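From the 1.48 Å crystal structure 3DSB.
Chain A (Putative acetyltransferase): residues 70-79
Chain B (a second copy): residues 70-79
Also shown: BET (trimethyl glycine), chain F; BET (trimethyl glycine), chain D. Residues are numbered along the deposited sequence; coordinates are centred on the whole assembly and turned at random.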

# COMPACT_ATOMS: atom_id res chain seq x y z
N ILE A 70 14.16 8.73 -4.18
CA ILE A 70 13.50 7.53 -3.62
C ILE A 70 12.09 7.95 -3.23
O ILE A 70 11.88 9.08 -2.75
CB ILE A 70 14.30 6.98 -2.39
CG1 ILE A 70 13.74 5.64 -1.91
CG2 ILE A 70 14.45 8.00 -1.28
CD1 ILE A 70 14.73 4.80 -1.03
N MSE A 71 11.11 7.06 -3.46
CA MSE A 71 9.70 7.36 -3.22
C MSE A 71 9.07 6.29 -2.36
O MSE A 71 9.38 5.10 -2.55
CB MSE A 71 8.91 7.46 -4.52
CG MSE A 71 7.55 8.09 -4.33
SE MSE A 71 6.11 6.81 -3.90
CE MSE A 71 5.48 6.47 -5.72
N TYR A 72 8.27 6.69 -1.38
CA TYR A 72 7.47 5.72 -0.61
C TYR A 72 6.06 6.19 -0.43
O TYR A 72 5.77 7.40 -0.44
CB TYR A 72 8.08 5.40 0.75
CG TYR A 72 8.28 6.57 1.67
CD1 TYR A 72 7.23 7.09 2.43
CD2 TYR A 72 9.53 7.18 1.80
CE1 TYR A 72 7.42 8.18 3.30
CE2 TYR A 72 9.74 8.22 2.66
CZ TYR A 72 8.69 8.74 3.41
OH TYR A 72 8.92 9.77 4.28
N THR A 73 5.18 5.20 -0.25
CA THR A 73 3.80 5.48 0.14
C THR A 73 3.55 4.83 1.51
O THR A 73 4.41 4.14 2.04
CB THR A 73 2.81 4.87 -0.87
OG1 THR A 73 3.03 3.48 -0.96
CG2 THR A 73 2.96 5.46 -2.27
N TYR A 74 2.32 5.01 2.03
CA TYR A 74 1.99 4.45 3.35
C TYR A 74 0.89 3.42 3.25
O TYR A 74 0.01 3.54 2.40
CB TYR A 74 1.40 5.51 4.27
CG TYR A 74 2.28 6.71 4.37
CD1 TYR A 74 3.37 6.69 5.19
CD2 TYR A 74 2.01 7.88 3.61
CE1 TYR A 74 4.22 7.84 5.31
CE2 TYR A 74 2.86 9.01 3.70
CZ TYR A 74 3.96 8.97 4.57
OH TYR A 74 4.79 10.07 4.68
N GLU A 75 0.94 2.44 4.16
CA GLU A 75 -0.21 1.56 4.39
C GLU A 75 -0.57 1.62 5.86
O GLU A 75 0.21 1.18 6.71
CB GLU A 75 0.18 0.11 4.06
CG GLU A 75 -0.93 -0.88 4.45
CD GLU A 75 -0.46 -2.34 4.54
OE1 GLU A 75 0.63 -2.67 4.01
OE2 GLU A 75 -1.18 -3.14 5.16
N TRP A 76 -1.76 2.17 6.18
CA TRP A 76 -2.18 2.21 7.58
C TRP A 76 -2.56 0.80 8.03
O TRP A 76 -3.35 0.13 7.36
CB TRP A 76 -3.38 3.15 7.76
CG TRP A 76 -3.76 3.26 9.22
CD1 TRP A 76 -4.87 2.72 9.82
CD2 TRP A 76 -3.01 3.91 10.25
NE1 TRP A 76 -4.86 3.01 11.19
CE2 TRP A 76 -3.72 3.74 11.47
CE3 TRP A 76 -1.79 4.63 10.27
CZ2 TRP A 76 -3.26 4.27 12.68
CZ3 TRP A 76 -1.35 5.16 11.48
CH2 TRP A 76 -2.07 4.98 12.66
N SER A 77 -2.04 0.40 9.19
CA SER A 77 -2.46 -0.82 9.85
C SER A 77 -3.34 -0.48 11.05
O SER A 77 -2.85 0.07 12.06
CB SER A 77 -1.25 -1.64 10.32
OG SER A 77 -1.67 -2.74 11.14
N ASP A 78 -4.64 -0.81 10.96
CA ASP A 78 -5.52 -0.64 12.10
C ASP A 78 -5.20 -1.61 13.21
O ASP A 78 -5.19 -1.20 14.40
CB ASP A 78 -7.00 -0.70 11.69
CG ASP A 78 -7.36 -1.91 10.81
OD1 ASP A 78 -6.49 -2.74 10.50
OD2 ASP A 78 -8.56 -2.02 10.47
N TRP A 79 -4.82 -2.85 12.85
CA TRP A 79 -4.45 -3.82 13.88
C TRP A 79 -3.26 -3.39 14.73
O TRP A 79 -3.21 -3.69 15.93
CB TRP A 79 -4.11 -5.18 13.27
CG TRP A 79 -5.27 -5.88 12.64
CD1 TRP A 79 -6.53 -5.38 12.41
CD2 TRP A 79 -5.26 -7.22 12.13
NE1 TRP A 79 -7.31 -6.34 11.79
CE2 TRP A 79 -6.56 -7.49 11.63
CE3 TRP A 79 -4.29 -8.25 12.11
CZ2 TRP A 79 -6.90 -8.73 11.08
CZ3 TRP A 79 -4.61 -9.46 11.57
CH2 TRP A 79 -5.91 -9.71 11.06
N ILE B 70 -15.61 -4.39 5.27
CA ILE B 70 -14.43 -4.59 4.39
C ILE B 70 -13.63 -3.31 4.52
O ILE B 70 -14.21 -2.23 4.59
CB ILE B 70 -14.88 -4.90 2.94
CG1 ILE B 70 -13.67 -5.22 2.05
CG2 ILE B 70 -15.75 -3.78 2.35
CD1 ILE B 70 -14.04 -5.93 0.77
N MSE B 71 -12.30 -3.42 4.54
CA MSE B 71 -11.41 -2.28 4.68
C MSE B 71 -10.40 -2.31 3.52
O MSE B 71 -9.89 -3.37 3.13
CB MSE B 71 -10.68 -2.33 6.02
CG MSE B 71 -9.95 -1.03 6.34
SE MSE B 71 -8.11 -0.89 5.63
CE MSE B 71 -7.17 -1.53 7.23
N TYR B 72 -10.10 -1.12 2.99
CA TYR B 72 -8.99 -0.94 2.03
C TYR B 72 -8.18 0.31 2.33
O TYR B 72 -8.69 1.30 2.90
CB TYR B 72 -9.44 -0.92 0.57
CG TYR B 72 -10.46 0.16 0.22
CD1 TYR B 72 -10.08 1.47 -0.02
CD2 TYR B 72 -11.81 -0.17 0.06
CE1 TYR B 72 -11.02 2.45 -0.36
CE2 TYR B 72 -12.75 0.75 -0.28
CZ TYR B 72 -12.36 2.07 -0.49
OH TYR B 72 -13.29 3.03 -0.85
N THR B 73 -6.90 0.24 1.94
CA THR B 73 -6.00 1.40 1.98
C THR B 73 -5.67 1.80 0.54
O THR B 73 -6.08 1.11 -0.40
CB THR B 73 -4.71 1.10 2.72
OG1 THR B 73 -4.06 -0.01 2.10
CG2 THR B 73 -5.00 0.76 4.21
N TYR B 74 -4.90 2.88 0.38
CA TYR B 74 -4.54 3.35 -0.97
C TYR B 74 -3.05 3.26 -1.19
O TYR B 74 -2.27 3.44 -0.24
CB TYR B 74 -4.89 4.83 -1.11
CG TYR B 74 -6.35 5.13 -0.89
CD1 TYR B 74 -7.29 4.81 -1.87
CD2 TYR B 74 -6.78 5.77 0.25
CE1 TYR B 74 -8.65 5.10 -1.69
CE2 TYR B 74 -8.14 6.08 0.44
CZ TYR B 74 -9.06 5.72 -0.52
OH TYR B 74 -10.39 6.08 -0.31
N GLU B 75 -2.67 2.97 -2.43
CA GLU B 75 -1.29 3.21 -2.82
C GLU B 75 -1.32 4.10 -4.06
O GLU B 75 -1.77 3.70 -5.13
CB GLU B 75 -0.65 1.87 -3.21
CG GLU B 75 0.74 2.07 -3.85
CD GLU B 75 1.20 0.89 -4.70
OE1 GLU B 75 0.71 -0.24 -4.52
OE2 GLU B 75 2.08 1.09 -5.56
N TRP B 76 -0.80 5.33 -3.92
CA TRP B 76 -0.73 6.24 -5.08
C TRP B 76 0.33 5.71 -6.05
O TRP B 76 1.47 5.46 -5.64
CB TRP B 76 -0.38 7.67 -4.65
CG TRP B 76 -0.39 8.61 -5.83
CD1 TRP B 76 0.72 9.13 -6.51
CD2 TRP B 76 -1.54 9.07 -6.53
NE1 TRP B 76 0.28 9.89 -7.61
CE2 TRP B 76 -1.10 9.85 -7.64
CE3 TRP B 76 -2.91 8.85 -6.35
CZ2 TRP B 76 -1.99 10.49 -8.52
CZ3 TRP B 76 -3.81 9.50 -7.22
CH2 TRP B 76 -3.35 10.28 -8.31
N SER B 77 -0.05 5.57 -7.31
CA SER B 77 0.87 5.26 -8.39
C SER B 77 1.19 6.51 -9.19
O SER B 77 0.34 7.02 -9.89
CB SER B 77 0.28 4.22 -9.35
OG SER B 77 1.13 4.06 -10.49
N ASP B 78 2.43 7.04 -9.07
CA ASP B 78 2.84 8.13 -9.92
C ASP B 78 2.89 7.72 -11.39
O ASP B 78 2.50 8.50 -12.29
CB ASP B 78 4.15 8.79 -9.41
CG ASP B 78 5.28 7.81 -9.09
OD1 ASP B 78 5.11 6.58 -9.28
OD2 ASP B 78 6.36 8.30 -8.68
N TRP B 79 3.38 6.52 -11.64
CA TRP B 79 3.51 6.06 -13.02
C TRP B 79 2.15 6.00 -13.72
O TRP B 79 2.08 6.25 -14.94
CB TRP B 79 4.12 4.65 -13.04
CG TRP B 79 5.59 4.60 -12.63
CD1 TRP B 79 6.36 5.61 -12.10
CD2 TRP B 79 6.45 3.46 -12.76
NE1 TRP B 79 7.65 5.15 -11.89
CE2 TRP B 79 7.73 3.84 -12.28
CE3 TRP B 79 6.27 2.15 -13.27
CZ2 TRP B 79 8.82 2.95 -12.25
CZ3 TRP B 79 7.35 1.25 -13.22
CH2 TRP B 79 8.60 1.67 -12.74
N BET F . 2.66 -1.30 -11.04
CA BET F . 2.08 0.05 -10.81
C BET F . 2.96 1.26 -10.94
O BET F . 2.99 2.26 -10.08
OXT BET F . 3.50 1.25 -12.05
C1 BET F . 1.81 -2.15 -11.88
C2 BET F . 4.03 -1.28 -11.59
C3 BET F . 2.65 -1.90 -9.71
N BET D . 0.65 -7.44 8.85
CA BET D . 0.15 -6.12 9.34
C BET D . -1.22 -6.02 10.01
O BET D . -2.02 -5.07 9.71
OXT BET D . -1.42 -6.83 10.95
C1 BET D . 0.76 -7.36 7.41
C2 BET D . 1.97 -7.80 9.38
C3 BET D . -0.25 -8.56 9.17

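Residues 70–77 of the two copies form strands that run antiparallel, at 179°, with axes 6.7 Å apart at closest approach. No hydrogen bond joins the two stretches, so they do not pair as neighbours in a sheet; they meet through van der Waals contact, which buries 393 Å² in total. The register is symmetric: residue 73 of each chain lies nearest residue 75 of the other.

Along chain B, B:Ile70 is out of reach. B:Met71, a selenomethionine, points toward chain A, and its CE methyl lies 3.6 Å from A:Asp78 OD1 and 4.2 Å from A:Trp76 O, a carbon resting against two oxygens. B:Tyr72 is again out of reach, but B:Thr73 returns toward the partner. Its CG2 packs 3.6 Å from A:Trp76 O, while its OG1, hydrogen-bonded elsewhere in the structure, stands 4.0 Å from A:Glu75 CG.

At the centre, B:Tyr74 O and A:Tyr74 O approach to 3.5 Å. Both are acceptors, so the approach is close without being a bond; the ends of both tyrosine side chains lead away. B:Glu75 then repeats the threonine contact in reverse, with its CG 3.9 Å from A:Thr73 OG1; the methylene makes this contact, and both carboxylate oxygens are satisfied elsewhere. B:Trp76 contributes its backbone carbonyl: O lies 3.7 Å from A:Thr73 CG2 and 4.1 Å from A:Met71 CE, while the end of its side chain leads away.

B:Ser77 points away from chain A, and its OG donates a hydrogen bond to O of the chain F trimethyl glycine at 2.6 Å. B:Asp78 points back toward chain A: its OD1 meets A:Met71 CE at 3.6 Å and accepts a weak hydrogen bond from B:Trp79 N at 2.9 Å. B:Trp79 does not touch chain A; its CE3 lies 3.2 Å from OXT of the same ligand.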